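Local coordinates for sulfate transporter 4.1, chloroplastic (PDB 7LHV), which cotransports sulfate with protons across a membrane and may help to regulate sulfate assimilation in Arabidopsis, at residues 107-112 against 413-418; 128-133 against 385-390; 123-128 against 417-422; 102-107 against 394-399. All blocks are in the same frame, centred on the assembly; numbering follows the deposited sequence.

Contact 1 of 4, residues 107-112 against 413-418; sequences IMLVPQ and IIIGCS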
loop_
_atom_site.group_PDB
_atom_site.type_symbol
_atom_site.label_atom_id
_atom_site.label_comp_id
_atom_site.label_asym_id
_atom_site.label_seq_id
_atom_site.Cartn_x
_atom_site.Cartn_y
_atom_site.Cartn_z
ATOM N N ILE A 107 -5.486 -41.117 -9.115
ATOM C CA ILE A 107 -6.167 -41.882 -8.074
ATOM C C ILE A 107 -6.411 -41.012 -6.850
ATOM O O ILE A 107 -7.491 -41.051 -6.249
ATOM C CB ILE A 107 -5.362 -43.148 -7.727
ATOM C CG1 ILE A 107 -5.521 -44.196 -8.827
ATOM C CG2 ILE A 107 -5.802 -43.717 -6.392
ATOM C CD1 ILE A 107 -4.662 -45.420 -8.628
ATOM N N MET A 108 -5.417 -40.211 -6.460
ATOM C CA MET A 108 -5.615 -39.305 -5.332
ATOM C C MET A 108 -6.604 -38.194 -5.665
ATOM O O MET A 108 -7.258 -37.654 -4.767
ATOM C CB MET A 108 -4.274 -38.711 -4.899
ATOM C CG MET A 108 -4.361 -37.736 -3.741
ATOM S SD MET A 108 -2.864 -36.761 -3.526
ATOM C CE MET A 108 -2.893 -36.503 -1.757
ATOM N N LEU A 109 -6.744 -37.854 -6.947
ATOM C CA LEU A 109 -7.457 -36.645 -7.339
ATOM C C LEU A 109 -8.952 -36.874 -7.514
ATOM O O LEU A 109 -9.753 -36.016 -7.127
ATOM C CB LEU A 109 -6.855 -36.090 -8.631
ATOM C CG LEU A 109 -7.641 -35.037 -9.410
ATOM C CD1 LEU A 109 -7.882 -33.798 -8.571
ATOM C CD2 LEU A 109 -6.900 -34.680 -10.680
ATOM N N VAL A 110 -9.350 -38.000 -8.101
ATOM C CA VAL A 110 -10.764 -38.212 -8.425
ATOM C C VAL A 110 -11.644 -38.044 -7.183
ATOM O O VAL A 110 -12.554 -37.190 -7.189
ATOM C CB VAL A 110 -10.986 -39.583 -9.087
ATOM C CG1 VAL A 110 -12.468 -39.886 -9.201
ATOM C CG2 VAL A 110 -10.325 -39.634 -10.449
ATOM N N PRO A 111 -11.413 -38.789 -6.089
ATOM C CA PRO A 111 -12.236 -38.559 -4.891
ATOM C C PRO A 111 -12.070 -37.170 -4.310
ATOM O O PRO A 111 -13.045 -36.574 -3.840
ATOM C CB PRO A 111 -11.749 -39.643 -3.925
ATOM C CG PRO A 111 -10.376 -39.925 -4.341
ATOM C CD PRO A 111 -10.382 -39.811 -5.828
ATOM N N GLN A 112 -10.849 -36.632 -4.339
ATOM C CA GLN A 112 -10.632 -35.277 -3.851
ATOM C C GLN A 112 -11.358 -34.261 -4.718
ATOM O O GLN A 112 -11.890 -33.272 -4.205
ATOM C CB GLN A 112 -9.139 -34.966 -3.798
ATOM C CG GLN A 112 -8.455 -35.448 -2.537
ATOM C CD GLN A 112 -7.127 -34.768 -2.309
ATOM O OE1 GLN A 112 -6.519 -34.240 -3.239
ATOM N NE2 GLN A 112 -6.667 -34.774 -1.065
ATOM N N ILE A 413 -6.009 -37.970 -18.325
ATOM C CA ILE A 413 -6.575 -39.133 -18.999
ATOM C C ILE A 413 -7.358 -39.977 -18.008
ATOM O O ILE A 413 -8.490 -40.396 -18.287
ATOM C CB ILE A 413 -5.468 -39.946 -19.692
ATOM C CG1 ILE A 413 -4.892 -39.161 -20.872
ATOM C CG2 ILE A 413 -6.004 -41.285 -20.160
ATOM C CD1 ILE A 413 -3.597 -39.725 -21.406
ATOM N N ILE A 414 -6.797 -40.191 -16.815
ATOM C CA ILE A 414 -7.509 -40.943 -15.788
ATOM C C ILE A 414 -8.865 -40.306 -15.527
ATOM O O ILE A 414 -9.902 -40.982 -15.537
ATOM C CB ILE A 414 -6.669 -41.031 -14.501
ATOM C CG1 ILE A 414 -5.344 -41.744 -14.772
ATOM C CG2 ILE A 414 -7.442 -41.747 -13.408
ATOM C CD1 ILE A 414 -5.503 -43.101 -15.410
ATOM N N ILE A 415 -8.880 -38.981 -15.355
ATOM C CA ILE A 415 -10.140 -38.277 -15.143
ATOM C C ILE A 415 -11.100 -38.578 -16.281
ATOM O O ILE A 415 -12.255 -38.962 -16.058
ATOM C CB ILE A 415 -9.896 -36.766 -15.000
ATOM C CG1 ILE A 415 -8.850 -36.495 -13.921
ATOM C CG2 ILE A 415 -11.187 -36.053 -14.665
ATOM C CD1 ILE A 415 -9.302 -36.865 -12.539
ATOM N N GLY A 416 -10.611 -38.475 -17.519
ATOM C CA GLY A 416 -11.463 -38.768 -18.657
ATOM C C GLY A 416 -12.050 -40.160 -18.576
ATOM O O GLY A 416 -13.250 -40.350 -18.798
ATOM N N CYS A 417 -11.226 -41.140 -18.191
ATOM C CA CYS A 417 -11.722 -42.503 -18.055
ATOM C C CYS A 417 -12.893 -42.550 -17.084
ATOM O O CYS A 417 -13.937 -43.143 -17.382
ATOM C CB CYS A 417 -10.596 -43.427 -17.597
ATOM S SG CYS A 417 -9.297 -43.676 -18.826
ATOM N N SER A 418 -12.751 -41.887 -15.934
ATOM C CA SER A 418 -13.863 -41.813 -14.996
ATOM C C SER A 418 -15.093 -41.234 -15.677
ATOM O O SER A 418 -16.167 -41.850 -15.677
ATOM C CB SER A 418 -13.473 -40.975 -13.779
ATOM O OG SER A 418 -12.370 -41.548 -13.100
#
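Val110 and Ile415 bury the largest areas here, and their meeting illustrates how two membrane helices can be joined largely through the end of one isoleucine, Ile415 CD1. Ile415 has its CG1 anti to the carbonyl carbon (chi1 -53°), and this carries CD1 out across the interface, although the first bond of the side chain does not itself aim at the other helix. There CD1 meets two consecutive residues of 107-112. Val110 CG2 lies 3.6 Å from Ile415 CD1, the two side chains running past one another in opposite senses. Leu109 comes in at roughly a right angle to the isoleucine, with CD2 3.7 Å and CG 4.0 Å from the same Ile415 CD1. Ser418, one turn after Ile415, adds a polar atom beside the valine: its OG is 3.9 Å from Val110 CG2, a van der Waals approach. No hydrogen bond links the two segments; van der Waals contact, mostly apolar, joins them. Their axes pass at 9.9 Å with a crossing angle of -48°, so the touch is confined to a short length, and the backbones come nearest at Val110 and Ile415. Leu128 and Ser131 of helix 125-141 close the interface by touching Val110 on one hand and Leu109 and Ile415 on the other. Directly after Val110, helix 91-119 is kinked at Pro111, whose nitrogen has no hydrogen to give to the preceding turn. Both helices are predicted to be transmembrane, and the crossing brings them together from positions some 300 residues apart inside the membrane domain of an SLC26/SulP transporter.

Contact 2 of 4, residues 128-133 against 385-390; sequences LYSSFV and YPATGS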
loop_
_atom_site.group_PDB
_atom_site.type_symbol
_atom_site.label_atom_id
_atom_site.label_comp_id
_atom_site.label_asym_id
_atom_site.label_seq_id
_atom_site.Cartn_x
_atom_site.Cartn_y
_atom_site.Cartn_z
ATOM N N LEU A 128 -14.870 -33.164 -11.346
ATOM C CA LEU A 128 -14.152 -33.918 -12.367
ATOM C C LEU A 128 -13.929 -33.079 -13.615
ATOM O O LEU A 128 -12.843 -33.104 -14.203
ATOM C CB LEU A 128 -14.909 -35.198 -12.709
ATOM C CG LEU A 128 -15.031 -36.219 -11.580
ATOM C CD1 LEU A 128 -15.762 -37.454 -12.064
ATOM C CD2 LEU A 128 -13.661 -36.581 -11.041
ATOM N N TYR A 129 -14.950 -32.326 -14.033
ATOM C CA TYR A 129 -14.771 -31.375 -15.125
ATOM C C TYR A 129 -13.615 -30.432 -14.824
ATOM O O TYR A 129 -12.745 -30.202 -15.673
ATOM C CB TYR A 129 -16.058 -30.583 -15.352
ATOM C CG TYR A 129 -17.256 -31.404 -15.772
ATOM C CD1 TYR A 129 -17.106 -32.668 -16.320
ATOM C CD2 TYR A 129 -18.541 -30.904 -15.629
ATOM C CE1 TYR A 129 -18.202 -33.413 -16.706
ATOM C CE2 TYR A 129 -19.642 -31.641 -16.013
ATOM C CZ TYR A 129 -19.467 -32.894 -16.550
ATOM O OH TYR A 129 -20.562 -33.633 -16.935
ATOM N N SER A 130 -13.565 -29.914 -13.596
ATOM C CA SER A 130 -12.509 -28.992 -13.202
ATOM C C SER A 130 -11.138 -29.646 -13.181
ATOM O O SER A 130 -10.136 -28.933 -13.074
ATOM C CB SER A 130 -12.816 -28.393 -11.831
ATOM O OG SER A 130 -11.860 -27.409 -11.488
ATOM N N SER A 131 -11.067 -30.973 -13.259
ATOM C CA SER A 131 -9.799 -31.670 -13.390
ATOM C C SER A 131 -9.548 -32.196 -14.793
ATOM O O SER A 131 -8.439 -32.658 -15.070
ATOM C CB SER A 131 -9.730 -32.844 -12.404
ATOM O OG SER A 131 -9.816 -32.394 -11.066
ATOM N N PHE A 132 -10.546 -32.159 -15.678
ATOM C CA PHE A 132 -10.379 -32.787 -16.982
ATOM C C PHE A 132 -9.716 -31.854 -17.986
ATOM O O PHE A 132 -8.587 -32.094 -18.421
ATOM C CB PHE A 132 -11.732 -33.262 -17.510
ATOM C CG PHE A 132 -11.660 -33.885 -18.867
ATOM C CD1 PHE A 132 -10.740 -34.881 -19.138
ATOM C CD2 PHE A 132 -12.508 -33.471 -19.876
ATOM C CE1 PHE A 132 -10.672 -35.452 -20.388
ATOM C CE2 PHE A 132 -12.442 -34.038 -21.126
ATOM C CZ PHE A 132 -11.523 -35.031 -21.383
ATOM N N VAL A 133 -10.394 -30.773 -18.352
ATOM C CA VAL A 133 -9.956 -29.944 -19.472
ATOM C C VAL A 133 -8.790 -29.038 -19.083
ATOM O O VAL A 133 -7.811 -28.971 -19.838
ATOM C CB VAL A 133 -11.123 -29.130 -20.052
ATOM C CG1 VAL A 133 -10.609 -28.092 -21.030
ATOM C CG2 VAL A 133 -12.107 -30.056 -20.738
ATOM N N TYR A 385 -14.852 -24.940 -12.931
ATOM C CA TYR A 385 -14.719 -23.863 -11.963
ATOM C C TYR A 385 -13.258 -23.725 -11.542
ATOM O O TYR A 385 -12.464 -24.647 -11.754
ATOM C CB TYR A 385 -15.647 -24.119 -10.761
ATOM C CG TYR A 385 -15.113 -24.981 -9.641
ATOM C CD1 TYR A 385 -15.272 -26.358 -9.662
ATOM C CD2 TYR A 385 -14.497 -24.412 -8.536
ATOM C CE1 TYR A 385 -14.802 -27.144 -8.629
ATOM C CE2 TYR A 385 -14.025 -25.190 -7.503
ATOM C CZ TYR A 385 -14.182 -26.553 -7.554
ATOM O OH TYR A 385 -13.712 -27.326 -6.523
ATOM N N PRO A 386 -12.856 -22.582 -10.967
ATOM C CA PRO A 386 -11.427 -22.230 -10.938
ATOM C C PRO A 386 -10.549 -23.321 -10.338
ATOM O O PRO A 386 -10.890 -23.941 -9.329
ATOM C CB PRO A 386 -11.397 -20.964 -10.077
ATOM C CG PRO A 386 -12.721 -20.382 -10.217
ATOM C CD PRO A 386 -13.674 -21.523 -10.347
ATOM N N ALA A 387 -9.403 -23.544 -10.977
ATOM C CA ALA A 387 -8.462 -24.579 -10.581
ATOM C C ALA A 387 -7.069 -23.979 -10.478
ATOM O O ALA A 387 -6.613 -23.302 -11.405
ATOM C CB ALA A 387 -8.461 -25.733 -11.586
ATOM N N THR A 388 -6.396 -24.228 -9.355
ATOM C CA THR A 388 -5.030 -23.758 -9.164
ATOM C C THR A 388 -4.132 -24.898 -8.702
ATOM O O THR A 388 -4.564 -26.052 -8.652
ATOM C CB THR A 388 -4.983 -22.611 -8.152
ATOM O OG1 THR A 388 -5.571 -23.036 -6.918
ATOM C CG2 THR A 388 -5.738 -21.402 -8.677
ATOM N N GLY A 389 -2.883 -24.585 -8.368
ATOM C CA GLY A 389 -1.968 -25.609 -7.901
ATOM C C GLY A 389 -2.368 -26.155 -6.543
ATOM O O GLY A 389 -2.948 -25.461 -5.710
ATOM N N SER A 390 -2.043 -27.423 -6.321
ATOM C CA SER A 390 -2.421 -28.135 -5.108
ATOM C C SER A 390 -1.186 -28.409 -4.265
ATOM O O SER A 390 -0.196 -28.940 -4.768
ATOM C CB SER A 390 -3.121 -29.450 -5.447
ATOM O OG SER A 390 -4.189 -29.236 -6.347
#
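Ser130 sends its hydroxyl from helix 125-141 to the backbone of Tyr385, on the extended approach to strand 388-389. The torsion decides the contact: with OG trans to the backbone nitrogen (chi1 -175°), the hydroxyl projects off the helix, and Ser130 OG donates to Tyr385 O over 2.8 Å. The bond is bent at the acceptor, with a C=O...OG angle of 148°, and the donor stands somewhat off the plane of the carbonyl. Tyr385 itself takes the less usual rotamer in which CG sits between its own nitrogen and carbonyl carbon (chi1 86°). That rotation brings one face of the ring under the serine, so that Ser130 OG lies over it, while Ser130 CB is 3.9 Å from Tyr385 CD1. Further along the loop, Ala387 CB packs 3.8 Å from Ser130 OG. The far end of the tyrosine is anchored separately, its OH being hydrogen-bonded to Ser156 of helix 153-166. Chemically, a buried hydroxyl and a buried carbonyl satisfy one another, with the proton supplied by the serine because a carbonyl can only accept. This directional bond thus helps to hold the chain leading into the strand.

Contact 3 of 4, residues 123-128 against 417-422; sequences PPIYGL and CSLLFL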
loop_
_atom_site.group_PDB
_atom_site.type_symbol
_atom_site.label_atom_id
_atom_site.label_comp_id
_atom_site.label_asym_id
_atom_site.label_seq_id
_atom_site.Cartn_x
_atom_site.Cartn_y
_atom_site.Cartn_z
ATOM N N PRO A 123 -22.646 -29.668 -7.613
ATOM C CA PRO A 123 -22.741 -31.124 -7.620
ATOM C C PRO A 123 -21.378 -31.741 -7.862
ATOM O O PRO A 123 -20.498 -31.121 -8.487
ATOM C CB PRO A 123 -23.708 -31.411 -8.778
ATOM C CG PRO A 123 -23.800 -30.147 -9.552
ATOM C CD PRO A 123 -23.570 -29.052 -8.576
ATOM N N PRO A 124 -21.154 -32.963 -7.371
ATOM C CA PRO A 124 -19.792 -33.526 -7.391
ATOM C C PRO A 124 -19.174 -33.630 -8.773
ATOM O O PRO A 124 -17.954 -33.481 -8.904
ATOM C CB PRO A 124 -19.982 -34.913 -6.762
ATOM C CG PRO A 124 -21.247 -34.816 -5.985
ATOM C CD PRO A 124 -22.121 -33.879 -6.748
ATOM N N ILE A 125 -19.977 -33.873 -9.811
ATOM C CA ILE A 125 -19.425 -34.105 -11.144
ATOM C C ILE A 125 -18.612 -32.907 -11.613
ATOM O O ILE A 125 -17.612 -33.065 -12.323
ATOM C CB ILE A 125 -20.553 -34.453 -12.135
ATOM C CG1 ILE A 125 -19.975 -34.813 -13.502
ATOM C CG2 ILE A 125 -21.544 -33.307 -12.262
ATOM C CD1 ILE A 125 -19.102 -36.040 -13.478
ATOM N N TYR A 126 -19.000 -31.698 -11.204
ATOM C CA TYR A 126 -18.298 -30.505 -11.658
ATOM C C TYR A 126 -16.884 -30.417 -11.110
ATOM O O TYR A 126 -16.097 -29.597 -11.595
ATOM C CB TYR A 126 -19.102 -29.256 -11.297
ATOM C CG TYR A 126 -20.218 -29.013 -12.278
ATOM C CD1 TYR A 126 -20.012 -28.258 -13.419
ATOM C CD2 TYR A 126 -21.469 -29.577 -12.086
ATOM C CE1 TYR A 126 -21.025 -28.054 -14.329
ATOM C CE2 TYR A 126 -22.487 -29.376 -12.988
ATOM C CZ TYR A 126 -22.261 -28.613 -14.108
ATOM O OH TYR A 126 -23.277 -28.409 -15.011
ATOM N N GLY A 127 -16.540 -31.223 -10.105
ATOM C CA GLY A 127 -15.141 -31.357 -9.740
ATOM C C GLY A 127 -14.337 -32.056 -10.820
ATOM O O GLY A 127 -13.259 -31.595 -11.206
ATOM N N LEU A 128 -14.870 -33.164 -11.346
ATOM C CA LEU A 128 -14.152 -33.918 -12.367
ATOM C C LEU A 128 -13.929 -33.079 -13.615
ATOM O O LEU A 128 -12.843 -33.104 -14.203
ATOM C CB LEU A 128 -14.909 -35.198 -12.709
ATOM C CG LEU A 128 -15.031 -36.219 -11.580
ATOM C CD1 LEU A 128 -15.762 -37.454 -12.064
ATOM C CD2 LEU A 128 -13.661 -36.581 -11.041
ATOM N N CYS A 417 -11.226 -41.140 -18.191
ATOM C CA CYS A 417 -11.722 -42.503 -18.055
ATOM C C CYS A 417 -12.893 -42.550 -17.084
ATOM O O CYS A 417 -13.937 -43.143 -17.382
ATOM C CB CYS A 417 -10.596 -43.427 -17.597
ATOM S SG CYS A 417 -9.297 -43.676 -18.826
ATOM N N SER A 418 -12.751 -41.887 -15.934
ATOM C CA SER A 418 -13.863 -41.813 -14.996
ATOM C C SER A 418 -15.093 -41.234 -15.677
ATOM O O SER A 418 -16.167 -41.850 -15.677
ATOM C CB SER A 418 -13.473 -40.975 -13.779
ATOM O OG SER A 418 -12.370 -41.548 -13.100
ATOM N N LEU A 419 -14.921 -40.098 -16.358
ATOM C CA LEU A 419 -16.050 -39.429 -16.988
ATOM C C LEU A 419 -16.686 -40.293 -18.062
ATOM O O LEU A 419 -17.809 -40.008 -18.491
ATOM C CB LEU A 419 -15.602 -38.095 -17.585
ATOM C CG LEU A 419 -15.244 -36.993 -16.591
ATOM C CD1 LEU A 419 -14.538 -35.852 -17.294
ATOM C CD2 LEU A 419 -16.485 -36.495 -15.892
ATOM N N LEU A 420 -15.996 -41.341 -18.503
ATOM C CA LEU A 420 -16.559 -42.258 -19.478
ATOM C C LEU A 420 -17.027 -43.568 -18.869
ATOM O O LEU A 420 -17.914 -44.214 -19.436
ATOM C CB LEU A 420 -15.533 -42.556 -20.576
ATOM C CG LEU A 420 -15.200 -41.399 -21.517
ATOM C CD1 LEU A 420 -14.028 -41.763 -22.411
ATOM C CD2 LEU A 420 -16.411 -41.017 -22.347
ATOM N N PHE A 421 -16.463 -43.987 -17.735
ATOM C CA PHE A 421 -16.729 -45.351 -17.292
ATOM C C PHE A 421 -17.093 -45.474 -15.818
ATOM O O PHE A 421 -17.817 -46.399 -15.436
ATOM C CB PHE A 421 -15.519 -46.237 -17.595
ATOM C CG PHE A 421 -15.076 -46.187 -19.028
ATOM C CD1 PHE A 421 -15.904 -46.652 -20.036
ATOM C CD2 PHE A 421 -13.837 -45.677 -19.368
ATOM C CE1 PHE A 421 -15.504 -46.607 -21.355
ATOM C CE2 PHE A 421 -13.431 -45.631 -20.688
ATOM C CZ PHE A 421 -14.266 -46.097 -21.681
ATOM N N LEU A 422 -16.608 -44.560 -14.982
ATOM C CA LEU A 422 -16.753 -44.714 -13.541
ATOM C C LEU A 422 -17.907 -43.918 -12.951
ATOM O O LEU A 422 -18.214 -44.095 -11.768
ATOM C CB LEU A 422 -15.452 -44.316 -12.838
ATOM C CG LEU A 422 -14.253 -45.246 -13.031
ATOM C CD1 LEU A 422 -13.277 -45.095 -11.881
ATOM C CD2 LEU A 422 -14.706 -46.691 -13.163
#
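A small, buried and wholly apolar contact, centred on Leu419 against Ile125 and Leu128, joins the beginning of helix 125-141 to the later part of helix 406-426. It works through one methyl set between two side chains a turn apart. Leu419 holds CG anti to its carbonyl carbon (chi1 -70°), and the chain extends through CD1, leaving CD2 as the side branch that meets the opposite helix. Ile125 reaches that methyl with the tip of its longer branch, CD1 standing 3.6 Å from Leu419 CD2. Here the two side chains cross obliquely. Leu128 presents a different surface: it runs past the leucine in the opposite direction, and its CB comes within 3.8 Å of Leu419 CD2, with its own CD1 at 4.0 Å from the same methyl. No hydrogen bond spans the segments, so the spacing between them rests on the fit of the side chains. Nearby, Ser418 O accepts from both Phe421 N and Leu422 N where the helix widens. Around this pair the fold closes in from several sides: Tyr129 and Phe132, further along helix 125-141, also touch Leu419, as does Leu318, the loop residues Ile314 and Pro315 lie against Ile125, Gly317 pairs with the Leu419 backbone, and Pro124 packs on Met114 and Lys118 of helix 91-119.

Contact 4 of 4, residues 102-107 against 394-399; sequences GITVGI and SAVNNE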
loop_
_atom_site.group_PDB
_atom_site.type_symbol
_atom_site.label_atom_id
_atom_site.label_comp_id
_atom_site.label_asym_id
_atom_site.label_seq_id
_atom_site.Cartn_x
_atom_site.Cartn_y
_atom_site.Cartn_z
ATOM N N GLY A 102 1.483 -40.004 -12.781
ATOM C CA GLY A 102 0.167 -39.628 -13.265
ATOM C C GLY A 102 -0.929 -40.523 -12.728
ATOM O O GLY A 102 -1.988 -40.039 -12.321
ATOM N N ILE A 103 -0.693 -41.838 -12.710
ATOM C CA ILE A 103 -1.685 -42.757 -12.155
ATOM C C ILE A 103 -1.918 -42.453 -10.681
ATOM O O ILE A 103 -3.063 -42.391 -10.212
ATOM C CB ILE A 103 -1.244 -44.215 -12.370
ATOM C CG1 ILE A 103 -1.413 -44.615 -13.835
ATOM C CG2 ILE A 103 -2.030 -45.151 -11.471
ATOM C CD1 ILE A 103 -0.806 -45.954 -14.174
ATOM N N THR A 104 -0.833 -42.242 -9.933
ATOM C CA THR A 104 -0.946 -41.955 -8.507
ATOM C C THR A 104 -1.732 -40.672 -8.261
ATOM O O THR A 104 -2.635 -40.631 -7.414
ATOM C CB THR A 104 0.454 -41.859 -7.903
ATOM O OG1 THR A 104 1.117 -43.123 -8.031
ATOM C CG2 THR A 104 0.389 -41.479 -6.449
ATOM N N VAL A 105 -1.419 -39.616 -9.013
ATOM C CA VAL A 105 -2.088 -38.338 -8.812
ATOM C C VAL A 105 -3.555 -38.429 -9.214
ATOM O O VAL A 105 -4.421 -37.869 -8.542
ATOM C CB VAL A 105 -1.352 -37.221 -9.571
ATOM C CG1 VAL A 105 -2.207 -35.971 -9.639
ATOM C CG2 VAL A 105 -0.038 -36.914 -8.891
ATOM N N GLY A 106 -3.864 -39.132 -10.305
ATOM C CA GLY A 106 -5.258 -39.283 -10.694
ATOM C C GLY A 106 -6.071 -40.051 -9.671
ATOM O O GLY A 106 -7.218 -39.694 -9.373
ATOM N N ILE A 107 -5.486 -41.117 -9.115
ATOM C CA ILE A 107 -6.167 -41.882 -8.074
ATOM C C ILE A 107 -6.411 -41.012 -6.850
ATOM O O ILE A 107 -7.491 -41.051 -6.249
ATOM C CB ILE A 107 -5.362 -43.148 -7.727
ATOM C CG1 ILE A 107 -5.521 -44.196 -8.827
ATOM C CG2 ILE A 107 -5.802 -43.717 -6.392
ATOM C CD1 ILE A 107 -4.662 -45.420 -8.628
ATOM N N SER A 394 0.635 -31.728 -5.732
ATOM C CA SER A 394 1.948 -31.408 -6.285
ATOM C C SER A 394 3.051 -32.109 -5.509
ATOM O O SER A 394 4.007 -32.617 -6.100
ATOM C CB SER A 394 2.176 -29.901 -6.287
ATOM O OG SER A 394 1.131 -29.236 -6.967
ATOM N N ALA A 395 2.935 -32.150 -4.181
ATOM C CA ALA A 395 3.896 -32.913 -3.394
ATOM C C ALA A 395 3.883 -34.378 -3.803
ATOM O O ALA A 395 4.914 -34.926 -4.212
ATOM C CB ALA A 395 3.592 -32.763 -1.904
ATOM N N VAL A 396 2.700 -35.000 -3.790
ATOM C CA VAL A 396 2.591 -36.419 -4.124
ATOM C C VAL A 396 3.190 -36.691 -5.499
ATOM O O VAL A 396 3.828 -37.725 -5.724
ATOM C CB VAL A 396 1.124 -36.873 -4.040
ATOM C CG1 VAL A 396 0.938 -38.222 -4.705
ATOM C CG2 VAL A 396 0.682 -36.929 -2.592
ATOM N N ASN A 397 3.010 -35.756 -6.430
ATOM C CA ASN A 397 3.705 -35.831 -7.708
ATOM C C ASN A 397 5.215 -35.744 -7.516
ATOM O O ASN A 397 5.980 -36.399 -8.233
ATOM C CB ASN A 397 3.212 -34.712 -8.623
ATOM C CG ASN A 397 3.216 -35.105 -10.078
ATOM O OD1 ASN A 397 3.113 -36.282 -10.413
ATOM N ND2 ASN A 397 3.325 -34.118 -10.957
ATOM N N ASN A 398 5.662 -34.923 -6.562
ATOM C CA ASN A 398 7.092 -34.702 -6.380
ATOM C C ASN A 398 7.801 -35.958 -5.883
ATOM O O ASN A 398 8.812 -36.370 -6.461
ATOM C CB ASN A 398 7.334 -33.534 -5.425
ATOM C CG ASN A 398 8.747 -33.003 -5.504
ATOM O OD1 ASN A 398 9.222 -32.637 -6.578
ATOM N ND2 ASN A 398 9.431 -32.963 -4.369
ATOM N N GLU A 399 7.296 -36.593 -4.817
ATOM C CA GLU A 399 8.002 -37.810 -4.414
ATOM C C GLU A 399 7.644 -39.016 -5.272
ATOM O O GLU A 399 8.238 -40.082 -5.083
ATOM C CB GLU A 399 7.814 -38.199 -2.936
ATOM C CG GLU A 399 6.442 -38.681 -2.490
ATOM C CD GLU A 399 5.516 -37.559 -2.124
ATOM O OE1 GLU A 399 5.818 -36.413 -2.487
ATOM O OE2 GLU A 399 4.493 -37.824 -1.459
#
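Thr104 and Val105 face Val396 and Asn397 across two almost antiparallel helices, and the two pairs of side chains meet in quite different ways. Thr104 uses its methyl. With CG2 trans to the backbone nitrogen, that methyl slants across Val396 and touches its CG1 at 3.7 Å, while the hydroxyl on the other branch turns back along its own helix to hydrogen-bond Met100 O. The threonine therefore presents an apolar front to the interface and keeps its polar atom occupied. Val105 meets Asn397 at about a right angle: its CG2 lies 3.6 Å from Asn397 OD1 and 3.9 Å from Asn397 CG, with Asn397 CB at the same 3.9 Å. The valine methyl sits over one face of the amide, off its centre on the side of OD1 and CB, a van der Waals touch and not a polar bond. Asn397 has an unusual first torsion (chi1 -147°), which swings the amide toward 102-107, and its ND2 is held by the backbone oxygen Gln146 O. That bond helps to hold the rotation of the amide. Val105 CG2 also comes near Val396 CG1, but more loosely, at 4.5 Å. The axes run at 155° to each other, 9.4 Å apart, with Val105 and Asn397 nearest in backbone. Helix 391-399 begins just after strand 388-389, which pairs with strand 149-150, as expected of the SLC26 fold. On the flank of the interface, helix 284-300 contributes Ala286 to Thr104 and Val396, while Gly102 O accepts from Thr411 of helix 406-426.

The four contacts knit helices 91-119 and 125-141 to a later part of the chain, the run from 385 to 422. Contacts 1 and 3 have centres about 8 Å apart and share Cys417 and Ser418; Leu128 O lies 3.4 Å from Ile415 CG2 between them. Contact 4 continues contact 1 along helix 91-119, its centre about 11 Å away, and Met108 SD packs against Val396 CG2 at 3.7 Å. Contacts 2 and 3 share Leu128, with centres about 12 Å apart. Contacts 3 and 4 do not touch. A bound S1P lipid approaches the side chain of Pro386 of contact 2 only to about 14 Å.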